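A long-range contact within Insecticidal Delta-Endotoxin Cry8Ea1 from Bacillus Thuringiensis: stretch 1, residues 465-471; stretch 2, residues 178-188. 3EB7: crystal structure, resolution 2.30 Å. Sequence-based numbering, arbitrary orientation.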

# COMPACT_ATOMS: atom_id res chain seq x y z
N ASN A 465 -1.76 10.64 13.08
CA ASN A 465 -0.32 10.58 12.93
C ASN A 465 -0.06 9.76 11.64
O ASN A 465 -0.98 9.10 11.14
CB ASN A 465 0.33 9.92 14.17
CG ASN A 465 -0.06 8.44 14.34
OD1 ASN A 465 0.14 7.62 13.43
ND2 ASN A 465 -0.61 8.09 15.50
N GLU A 466 1.16 9.78 11.11
CA GLU A 466 1.52 8.99 9.92
C GLU A 466 2.58 7.93 10.21
O GLU A 466 3.48 7.68 9.39
CB GLU A 466 1.97 9.89 8.76
CG GLU A 466 0.97 11.01 8.38
CD GLU A 466 -0.33 10.46 7.85
OE1 GLU A 466 -0.35 9.29 7.40
OE2 GLU A 466 -1.36 11.19 7.88
N VAL A 467 2.49 7.32 11.39
CA VAL A 467 3.37 6.23 11.79
C VAL A 467 3.23 5.03 10.82
O VAL A 467 4.18 4.27 10.62
CB VAL A 467 3.14 5.83 13.29
CG1 VAL A 467 3.83 4.48 13.64
CG2 VAL A 467 3.63 6.95 14.22
N GLY A 468 2.06 4.92 10.21
CA GLY A 468 1.77 3.87 9.26
C GLY A 468 2.52 3.97 7.94
O GLY A 468 2.48 3.04 7.16
N HIS A 469 3.25 5.06 7.71
CA HIS A 469 4.19 5.10 6.58
C HIS A 469 5.19 3.98 6.64
O HIS A 469 5.66 3.54 5.60
CB HIS A 469 4.95 6.41 6.45
CG HIS A 469 4.12 7.56 6.01
ND1 HIS A 469 4.53 8.86 6.15
CD2 HIS A 469 2.90 7.61 5.42
CE1 HIS A 469 3.61 9.67 5.66
NE2 HIS A 469 2.60 8.94 5.22
N TYR A 470 5.50 3.53 7.84
CA TYR A 470 6.34 2.34 8.03
C TYR A 470 5.59 0.99 7.95
O TYR A 470 6.23 -0.05 7.76
CB TYR A 470 7.04 2.41 9.40
CG TYR A 470 8.25 3.32 9.43
CD1 TYR A 470 8.15 4.63 9.91
CD2 TYR A 470 9.49 2.87 8.95
CE1 TYR A 470 9.26 5.48 9.94
CE2 TYR A 470 10.61 3.71 8.96
CZ TYR A 470 10.49 5.01 9.45
OH TYR A 470 11.59 5.82 9.48
N LEU A 471 4.25 1.00 8.10
CA LEU A 471 3.50 -0.25 8.41
C LEU A 471 2.60 -0.72 7.26
O LEU A 471 2.12 -1.84 7.25
CB LEU A 471 2.68 -0.07 9.71
CG LEU A 471 3.39 0.68 10.85
CD1 LEU A 471 2.46 1.00 12.03
CD2 LEU A 471 4.63 -0.09 11.38
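Stretch 2, residues 178-188: YSDHCVQWYRT

Stretch 2 is helical throughout, part of a longer helix that extends beyond both of its ends; from Cys 182 to Thr 188 each backbone N bonds to the O four residues earlier. It packs on a 3-10 turn that includes Val 467 to His 469, together with Glu 466 and Tyr 470. The backbones come nearest at His 469 and Val 183, whose CA atoms lie 6.4 Å apart. The residues that make contact, Ser 179, Asp 180, Val 183, Tyr 186 and Arg 187, recur at intervals of one or three positions, as expected when one side of a helix does the packing; His 181 points away. The order is reversed: contacts advance along stretch 2 from Asp 180 to Arg 187 as those in stretch 1 go back from Tyr 470 to Glu 466.

The apolar centre is Val 183 against Tyr 470. Val 183 CG2 sits 3.6 Å from the centroid of the Tyr 470 ring, only 12° off the ring normal, a CH-pi contact, while Val 183 CG1 is 3.5 Å from Tyr 470 CE1. A short branched side chain suits this place, because its methyls reach the flat ring while the helix stays close.

A second aromatic contact is edge-to-face: Tyr 186 turns its edge to the face of His 469, with centroids 4.9 Å apart, planes at 73°, and CE2 of Tyr 186 3.5 Å from CE1 of His 469. The C-H edge of Tyr 186 can meet the pi face of His 469, leaving the imidazole nitrogens at the ring's rim free for polar partners.

Three direct hydrogen bonds frame this packing. Tyr 470 OH donates to Asp 180 OD1 (2.7 Å), a short bond to a carboxylate at the ring edge. Arg 187, extended beyond chi1, carries its guanidinium across to stretch 1, where Arg 187 NE donates to His 469 ND1 (3.2 Å) and Arg 187 NH2 to the backbone Glu 466 O (2.9 Å). Both acceptors lie near the guanidinium plane, where its N-H bonds point.

Water extends the polar network. Water 1 donates to Tyr 470 OH (3.1 Å) and Asp 180 O (3.3 Å); water 2 links His 469 NE2 and Tyr 186 OH, 2.9 Å from each.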

# COMPACT_ATOMS: atom_id res chain seq x y z
N TYR A 178 17.45 1.45 4.70
CA TYR A 178 16.64 1.63 3.50
C TYR A 178 15.20 2.02 3.84
O TYR A 178 14.62 2.83 3.16
CB TYR A 178 16.64 0.37 2.60
CG TYR A 178 17.99 -0.06 2.01
CD1 TYR A 178 18.19 -1.37 1.56
CD2 TYR A 178 19.05 0.83 1.90
CE1 TYR A 178 19.40 -1.78 1.03
CE2 TYR A 178 20.28 0.44 1.38
CZ TYR A 178 20.46 -0.86 0.93
OH TYR A 178 21.68 -1.24 0.38
N SER A 179 14.62 1.44 4.89
CA SER A 179 13.28 1.84 5.28
C SER A 179 13.28 3.31 5.68
O SER A 179 12.43 4.08 5.23
CB SER A 179 12.73 0.96 6.41
OG SER A 179 12.71 -0.41 6.06
N ASP A 180 14.25 3.70 6.49
CA ASP A 180 14.31 5.07 7.04
C ASP A 180 14.49 6.11 5.95
O ASP A 180 13.78 7.12 5.93
CB ASP A 180 15.43 5.17 8.09
CG ASP A 180 15.02 4.55 9.44
OD1 ASP A 180 13.80 4.31 9.68
OD2 ASP A 180 15.93 4.33 10.29
N HIS A 181 15.39 5.83 5.01
CA HIS A 181 15.62 6.73 3.88
C HIS A 181 14.32 6.95 3.05
O HIS A 181 13.95 8.08 2.77
CB HIS A 181 16.80 6.20 3.02
CG HIS A 181 17.06 7.02 1.79
ND1 HIS A 181 17.96 8.06 1.76
CD2 HIS A 181 16.51 6.97 0.56
CE1 HIS A 181 17.98 8.59 0.56
NE2 HIS A 181 17.11 7.95 -0.20
N CYS A 182 13.63 5.87 2.71
CA CYS A 182 12.33 5.91 2.03
C CYS A 182 11.27 6.77 2.72
O CYS A 182 10.69 7.67 2.12
CB CYS A 182 11.78 4.49 1.89
SG CYS A 182 12.65 3.47 0.67
N VAL A 183 10.98 6.45 3.98
CA VAL A 183 9.95 7.17 4.73
C VAL A 183 10.33 8.65 4.82
O VAL A 183 9.53 9.51 4.47
CB VAL A 183 9.71 6.51 6.13
CG1 VAL A 183 8.76 7.37 7.01
CG2 VAL A 183 9.18 5.06 5.93
N GLN A 184 11.57 8.92 5.21
CA GLN A 184 12.05 10.30 5.34
C GLN A 184 11.90 11.17 4.09
O GLN A 184 11.29 12.24 4.15
CB GLN A 184 13.52 10.34 5.84
CG GLN A 184 14.09 11.77 5.81
CD GLN A 184 15.61 11.85 6.00
OE1 GLN A 184 16.25 10.94 6.54
NE2 GLN A 184 16.19 12.97 5.56
N TRP A 185 12.45 10.70 2.97
CA TRP A 185 12.37 11.42 1.69
C TRP A 185 11.00 11.38 1.07
O TRP A 185 10.63 12.32 0.39
CB TRP A 185 13.46 10.95 0.74
CG TRP A 185 14.80 11.38 1.31
CD1 TRP A 185 15.69 10.59 1.97
CD2 TRP A 185 15.34 12.71 1.35
NE1 TRP A 185 16.78 11.33 2.38
CE2 TRP A 185 16.59 12.64 2.03
CE3 TRP A 185 14.90 13.96 0.89
CZ2 TRP A 185 17.43 13.76 2.23
CZ3 TRP A 185 15.75 15.12 1.11
CH2 TRP A 185 16.99 14.99 1.77
N TYR A 186 10.21 10.35 1.37
CA TYR A 186 8.78 10.40 1.04
C TYR A 186 8.10 11.58 1.75
O TYR A 186 7.38 12.33 1.11
CB TYR A 186 8.05 9.08 1.38
CG TYR A 186 6.54 9.21 1.24
CD1 TYR A 186 5.88 8.90 0.03
CD2 TYR A 186 5.76 9.65 2.33
CE1 TYR A 186 4.46 9.04 -0.10
CE2 TYR A 186 4.38 9.79 2.22
CZ TYR A 186 3.73 9.50 1.01
OH TYR A 186 2.34 9.62 0.96
N ARG A 187 8.34 11.74 3.06
CA ARG A 187 7.76 12.86 3.83
C ARG A 187 8.23 14.22 3.34
O ARG A 187 7.42 15.09 3.11
CB ARG A 187 8.00 12.68 5.35
CG ARG A 187 7.22 11.45 5.95
CD ARG A 187 7.62 11.13 7.39
NE ARG A 187 6.76 10.12 8.01
CZ ARG A 187 7.03 9.52 9.17
NH1 ARG A 187 8.15 9.79 9.82
NH2 ARG A 187 6.22 8.59 9.64
N THR A 188 9.53 14.42 3.21
CA THR A 188 10.11 15.64 2.64
C THR A 188 9.55 15.93 1.24
O THR A 188 9.08 17.03 0.98
CB THR A 188 11.65 15.53 2.59
OG1 THR A 188 12.15 15.21 3.90
CG2 THR A 188 12.29 16.83 2.10
O HOH W 1 12.50 8.61 8.54
O HOH W 2 0.54 9.48 3.22